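Local structure of nicotinate-nucleotide pyrophosphorylase (Francisella tularensis subsp. tularensis, 3TQV) at residues 16-19 with 20-24; 25-28 with 29-33. The protein probably converts quinolinate and 5-phospho-alpha-D-ribose 1-diphosphate into nicotinate beta-D-ribonucleotide, carbon dioxide and diphosphate, a step in NAD(+) biosynthesis. All coordinates share one frame; numbering follows the deposited sequence.

Contact 1: 16-19 with 20-24; sequences NDIV and TRLVR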
ATOM      1  N   ASN B  16      -1.120 -13.753 -15.157  1.00 26.76           N
ATOM      2  CA  ASN B  16       0.110 -13.252 -15.738  1.00 27.99           C
ATOM      3  C   ASN B  16      -0.005 -11.848 -16.300  1.00 23.05           C
ATOM      4  O   ASN B  16       0.863 -11.015 -16.053  1.00 21.78           O
ATOM      5  CB  ASN B  16       0.614 -14.205 -16.820  1.00 37.20           C
ATOM      6  CG  ASN B  16       0.905 -15.593 -16.283  1.00 48.80           C
ATOM      7  OD1 ASN B  16       1.221 -15.773 -15.103  1.00 59.47           O
ATOM      8  ND2 ASN B  16       0.800 -16.585 -17.151  1.00 44.73           N
ATOM      9  N   ASP B  17      -1.066 -11.584 -17.056  1.00 32.48           N
ATOM     10  CA  ASP B  17      -1.238 -10.270 -17.666  1.00 27.93           C
ATOM     11  C   ASP B  17      -1.267  -9.146 -16.627  1.00 28.63           C
ATOM     12  O   ASP B  17      -0.793  -8.046 -16.895  1.00 29.44           O
ATOM     13  CB  ASP B  17      -2.451 -10.218 -18.617  1.00 32.62           C
ATOM     14  CG  ASP B  17      -3.765 -10.636 -17.952  1.00 32.05           C
ATOM     15  OD1 ASP B  17      -3.776 -10.905 -16.735  1.00 30.48           O
ATOM     16  OD2 ASP B  17      -4.803 -10.689 -18.657  1.00 37.31           O
ATOM     17  N   ILE B  18      -1.806  -9.436 -15.443  1.00 32.63           N
ATOM     18  CA  ILE B  18      -1.816  -8.481 -14.338  1.00 26.83           C
ATOM     19  C   ILE B  18      -0.429  -8.349 -13.678  1.00 29.05           C
ATOM     20  O   ILE B  18      -0.024  -7.267 -13.266  1.00 28.17           O
ATOM     21  CB  ILE B  18      -2.850  -8.878 -13.269  1.00 27.40           C
ATOM     22  CG1 ILE B  18      -4.265  -8.814 -13.829  1.00 24.05           C
ATOM     23  CG2 ILE B  18      -2.744  -7.973 -12.047  1.00 19.37           C
ATOM     24  CD1 ILE B  18      -4.782  -7.403 -14.011  1.00 22.75           C
ATOM     25  N   VAL B  19       0.302  -9.447 -13.562  1.00 24.95           N
ATOM     26  CA  VAL B  19       1.659  -9.372 -13.042  1.00 28.43           C
ATOM     27  C   VAL B  19       2.517  -8.557 -14.006  1.00 32.10           C
ATOM     28  O   VAL B  19       3.275  -7.674 -13.596  1.00 28.95           O
ATOM     29  CB  VAL B  19       2.270 -10.773 -12.830  1.00 29.23           C
ATOM     30  CG1 VAL B  19       3.776 -10.692 -12.719  1.00 27.75           C
ATOM     31  CG2 VAL B  19       1.666 -11.432 -11.594  1.00 28.51           C
ATOM     32  N   THR B  20       2.371  -8.845 -15.293  1.00 28.90           N
ATOM     33  CA  THR B  20       3.137  -8.163 -16.315  1.00 28.25           C
ATOM     34  C   THR B  20       2.914  -6.652 -16.282  1.00 27.54           C
ATOM     35  O   THR B  20       3.868  -5.879 -16.193  1.00 26.63           O
ATOM     36  CB  THR B  20       2.815  -8.720 -17.725  1.00 34.11           C
ATOM     37  OG1 THR B  20       3.262 -10.080 -17.817  1.00 32.68           O
ATOM     38  CG2 THR B  20       3.503  -7.886 -18.816  1.00 25.36           C
ATOM     39  N   ARG B  21       1.654  -6.233 -16.349  1.00 39.85           N
ATOM     40  CA  ARG B  21       1.329  -4.814 -16.457  1.00 37.96           C
ATOM     41  C   ARG B  21       1.787  -4.020 -15.239  1.00 37.29           C
ATOM     42  O   ARG B  21       2.250  -2.888 -15.355  1.00 33.56           O
ATOM     43  CB  ARG B  21      -0.170  -4.624 -16.647  1.00 34.34           C
ATOM     44  CG  ARG B  21      -0.567  -3.192 -16.841  1.00 31.60           C
ATOM     45  CD  ARG B  21      -1.815  -2.904 -16.055  1.00 33.82           C
ATOM     46  NE  ARG B  21      -2.925  -3.741 -16.496  1.00 35.84           N
ATOM     47  CZ  ARG B  21      -3.999  -4.002 -15.754  1.00 37.53           C
ATOM     48  NH1 ARG B  21      -4.097  -3.509 -14.526  1.00 45.59           N
ATOM     49  NH2 ARG B  21      -4.964  -4.774 -16.232  1.00 40.41           N
ATOM     50  N   LEU B  22       1.636  -4.624 -14.070  1.00 23.71           N
ATOM     51  CA  LEU B  22       2.058  -4.011 -12.828  1.00 17.35           C
ATOM     52  C   LEU B  22       3.584  -3.844 -12.754  1.00 21.82           C
ATOM     53  O   LEU B  22       4.089  -2.871 -12.203  1.00 22.65           O
ATOM     54  CB  LEU B  22       1.558  -4.848 -11.654  1.00 16.92           C
ATOM     55  CG  LEU B  22       0.267  -4.368 -10.995  1.00 19.87           C
ATOM     56  CD1 LEU B  22      -0.249  -5.398 -10.001  1.00 18.03           C
ATOM     57  CD2 LEU B  22       0.490  -3.018 -10.322  1.00 16.83           C
ATOM     58  N   VAL B  23       4.315  -4.806 -13.302  1.00 32.34           N
ATOM     59  CA  VAL B  23       5.765  -4.734 -13.312  1.00 36.63           C
ATOM     60  C   VAL B  23       6.200  -3.657 -14.290  1.00 35.21           C
ATOM     61  O   VAL B  23       6.897  -2.724 -13.921  1.00 37.08           O
ATOM     62  CB  VAL B  23       6.396  -6.108 -13.652  1.00 40.52           C
ATOM     63  CG1 VAL B  23       7.872  -5.964 -14.015  1.00 37.19           C
ATOM     64  CG2 VAL B  23       6.214  -7.064 -12.482  1.00 33.42           C
ATOM     65  N   ARG B  24       5.768  -3.798 -15.533  1.00 25.60           N
ATOM     66  CA  ARG B  24       5.973  -2.801 -16.584  1.00 23.53           C
ATOM     67  C   ARG B  24       5.848  -1.342 -16.094  1.00 24.96           C
ATOM     68  O   ARG B  24       6.804  -0.568 -16.158  1.00 22.43           O
ATOM     69  CB  ARG B  24       4.975  -3.075 -17.707  1.00 29.15           C
ATOM     70  CG  ARG B  24       4.990  -2.077 -18.842  1.00 29.67           C
ATOM     71  CD  ARG B  24       5.802  -2.604 -19.993  1.00 30.72           C
ATOM     72  NE  ARG B  24       5.385  -3.948 -20.386  1.00 41.56           N
ATOM     73  CZ  ARG B  24       6.197  -4.849 -20.939  1.00 50.48           C
ATOM     74  NH1 ARG B  24       7.477  -4.551 -21.160  1.00 51.48           N
ATOM     75  NH2 ARG B  24       5.734  -6.054 -21.268  1.00 43.90           N
TER

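Contact 2: 25-28 with 29-33; sequences ESLA and EDIAT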
ATOM      1  N   GLU B  25       4.662  -0.974 -15.618  1.00 24.60           N
ATOM      2  CA  GLU B  25       4.409   0.357 -15.075  1.00 21.74           C
ATOM      3  C   GLU B  25       5.345   0.740 -13.899  1.00 18.27           C
ATOM      4  O   GLU B  25       5.719   1.902 -13.745  1.00 16.48           O
ATOM      5  CB  GLU B  25       2.938   0.481 -14.663  1.00 12.51           C
ATOM      6  CG  GLU B  25       1.974   0.595 -15.829  1.00 15.63           C
ATOM      7  CD  GLU B  25       0.532   0.267 -15.436  1.00 24.73           C
ATOM      8  OE1 GLU B  25       0.250   0.181 -14.218  1.00 24.54           O
ATOM      9  OE2 GLU B  25      -0.318   0.077 -16.344  1.00 21.81           O
ATOM     10  N   SER B  26       5.711  -0.243 -13.079  1.00 18.12           N
ATOM     11  CA  SER B  26       6.663  -0.061 -11.972  1.00 18.42           C
ATOM     12  C   SER B  26       8.065   0.265 -12.441  1.00 21.87           C
ATOM     13  O   SER B  26       8.780   1.015 -11.800  1.00 16.64           O
ATOM     14  CB  SER B  26       6.759  -1.341 -11.152  1.00 22.79           C
ATOM     15  OG  SER B  26       6.038  -1.216  -9.949  1.00 32.92           O
ATOM     16  N   LEU B  27       8.473  -0.354 -13.535  1.00 16.01           N
ATOM     17  CA  LEU B  27       9.823  -0.201 -14.042  1.00 18.22           C
ATOM     18  C   LEU B  27       9.944   1.163 -14.679  1.00 17.08           C
ATOM     19  O   LEU B  27      10.937   1.867 -14.501  1.00 18.58           O
ATOM     20  CB  LEU B  27      10.126  -1.293 -15.080  1.00 21.56           C
ATOM     21  CG  LEU B  27      10.265  -2.732 -14.587  1.00 23.90           C
ATOM     22  CD1 LEU B  27      10.536  -3.660 -15.750  1.00 25.39           C
ATOM     23  CD2 LEU B  27      11.384  -2.833 -13.561  1.00 19.43           C
ATOM     24  N   ALA B  28       8.913   1.520 -15.432  1.00 15.98           N
ATOM     25  CA  ALA B  28       8.840   2.792 -16.118  1.00 13.48           C
ATOM     26  C   ALA B  28       8.952   3.967 -15.135  1.00 13.31           C
ATOM     27  O   ALA B  28       9.871   4.784 -15.226  1.00 14.00           O
ATOM     28  CB  ALA B  28       7.532   2.872 -16.907  1.00 15.93           C
ATOM     29  N   GLU B  29       8.014   4.047 -14.197  1.00 24.69           N
ATOM     30  CA  GLU B  29       7.965   5.155 -13.263  1.00 21.61           C
ATOM     31  C   GLU B  29       9.318   5.347 -12.593  1.00 25.64           C
ATOM     32  O   GLU B  29       9.643   6.446 -12.129  1.00 24.16           O
ATOM     33  CB  GLU B  29       6.898   4.899 -12.199  1.00 24.18           C
ATOM     34  CG  GLU B  29       7.302   3.896 -11.113  1.00 23.55           C
ATOM     35  CD  GLU B  29       6.183   3.590 -10.114  1.00 22.52           C
ATOM     36  OE1 GLU B  29       6.297   2.573  -9.411  1.00 16.20           O
ATOM     37  OE2 GLU B  29       5.196   4.355 -10.023  1.00 25.52           O
ATOM     38  N   ASP B  30      10.113   4.282 -12.530  1.00 13.64           N
ATOM     39  CA  ASP B  30      11.367   4.362 -11.799  1.00 17.17           C
ATOM     40  C   ASP B  30      12.556   4.612 -12.737  1.00 16.27           C
ATOM     41  O   ASP B  30      13.498   5.336 -12.382  1.00 13.37           O
ATOM     42  CB  ASP B  30      11.566   3.094 -10.956  1.00 14.82           C
ATOM     43  CG  ASP B  30      12.790   3.169 -10.036  1.00 16.05           C
ATOM     44  OD1 ASP B  30      13.083   4.244  -9.479  1.00 10.84           O
ATOM     45  OD2 ASP B  30      13.465   2.134  -9.870  1.00 18.99           O
ATOM     46  N   ILE B  31      12.490   4.042 -13.939  1.00 15.83           N
ATOM     47  CA  ILE B  31      13.648   3.993 -14.834  1.00 21.78           C
ATOM     48  C   ILE B  31      13.630   5.038 -15.951  1.00 22.85           C
ATOM     49  O   ILE B  31      14.667   5.625 -16.295  1.00 23.28           O
ATOM     50  CB  ILE B  31      13.810   2.591 -15.458  1.00 24.42           C
ATOM     51  CG1 ILE B  31      14.240   1.588 -14.376  1.00 25.14           C
ATOM     52  CG2 ILE B  31      14.792   2.629 -16.641  1.00 21.13           C
ATOM     53  CD1 ILE B  31      14.109   0.124 -14.787  1.00 28.03           C
ATOM     54  N   ALA B  32      12.456   5.267 -16.519  1.00 19.12           N
ATOM     55  CA  ALA B  32      12.346   6.223 -17.604  1.00 20.39           C
ATOM     56  C   ALA B  32      13.487   5.988 -18.593  1.00 24.85           C
ATOM     57  O   ALA B  32      13.693   4.861 -19.037  1.00 31.39           O
ATOM     58  CB  ALA B  32      12.351   7.653 -17.069  1.00 19.82           C
ATOM     59  N   THR B  33      14.235   7.035 -18.922  1.00 29.39           N
ATOM     60  CA  THR B  33      15.218   6.943 -19.995  1.00 25.69           C
ATOM     61  C   THR B  33      16.430   6.086 -19.668  1.00 32.71           C
ATOM     62  O   THR B  33      17.154   5.669 -20.572  1.00 44.16           O
ATOM     63  CB  THR B  33      15.702   8.332 -20.455  1.00 30.80           C
ATOM     64  OG1 THR B  33      16.197   9.071 -19.328  1.00 32.66           O
ATOM     65  CG2 THR B  33      14.559   9.090 -21.146  1.00 21.72           C
TER

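Contact 1: 16-19 with 20-24
Ile18 and Arg21 run side by side along the outside of the helix, and the methyl at the end of the isoleucine meets the guanidinium: Ile18 CD1 approaches Arg21 NH2 obliquely at 3.4 Å. The arginine reaches back because CG leaves opposite the backbone N (chi1 -177°) and the chain then bends at chi2 and chi3. The other branch of the isoleucine serves a different neighbour, Ile18 CG2 lying 4.1 Å from Leu22 CD1, with these two side chains also pointing the same way. A looser apolar pair, Val19 CG1 and Val23 CG2 at 4.4 Å, continues the same four-residue spacing. This is the opening of alpha-helix 16-31, whose turns are tied by successive i to i+4 backbone bonds. Thr20 N donates to Asn16 O at 2.7 Å in a nearly straight bond, and Arg21 N, Leu22 N and Val23 N follow suit with Asp17 O, Ile18 O and Val19 O. Thr20 OG1 also stands 3.1 Å from Asn16 O, which places the hydroxyl beside the first carbonyl of the series. Further out, Val19, Thr20 and Val23 rest on Glu66 and Gln70 of helix 61-71, while Leu22 packs on Phe148. Arg21 NE has a long, weak ion pair with Glu25 of the second subunit.

Contact 2: 25-28 with 29-33
The carboxylate of Glu29 folds back over the preceding turn, with Glu25 O above one of its faces, 4.0 Å from Glu29 CD. Ser26 lies obliquely on that same side, its OG 3.8 Å from Glu29 OE1. Two main-chain groups of the second subunit bind the oxygens: Gly147 N to OE1 and Arg149 N to OE2, an arrangement likely to hold the carboxylate against turning. Glu29 CG sits between the backbone N and the carbonyl carbon (chi1 77°), and the extended chain beyond it brings the acid alongside Ser26. A second carboxylate, that of Asp30, forms a salt bridge through OD2 with Arg142 of the second subunit, a residue predicted to bind substrate. Both acids ride on the last turns of alpha-helix 16-31, which here joins the subunit interface to the helices of its own chain. On the latter side Leu27 CD2 meets Ile31 CD1 at 4.2 Å; Leu27 packs on Val67 and Thr109, and Ile31 on Leu71 and Thr105. The backbone closes with Ile31 N giving a bond to Leu27 O at 2.7 Å and Ala32 N one to Ala28 O at 2.9 Å, the latter in the carbonyl plane on a lone pair. Ala32 then takes a positive phi of 45°, and the chain departs from the helix.

In the fold
Contacts 1 and 2 follow in series along helix 16-31, their centres about 13 Å apart and about 17 and 25 Å from the centre of the chain. Side chains of both contacts rest on helix 61-71, but the outer contact is much the more involved with the second subunit. The long, weak pairing of Arg21 with Glu25 between subunits occurs reciprocally, so each contact reaches the other one in the second subunit. Both contacts lie away from the predicted substrate residues of their own chain; contact 2 touches one of the partner chain's, Arg142, consistent with the family's active sites lying between subunits.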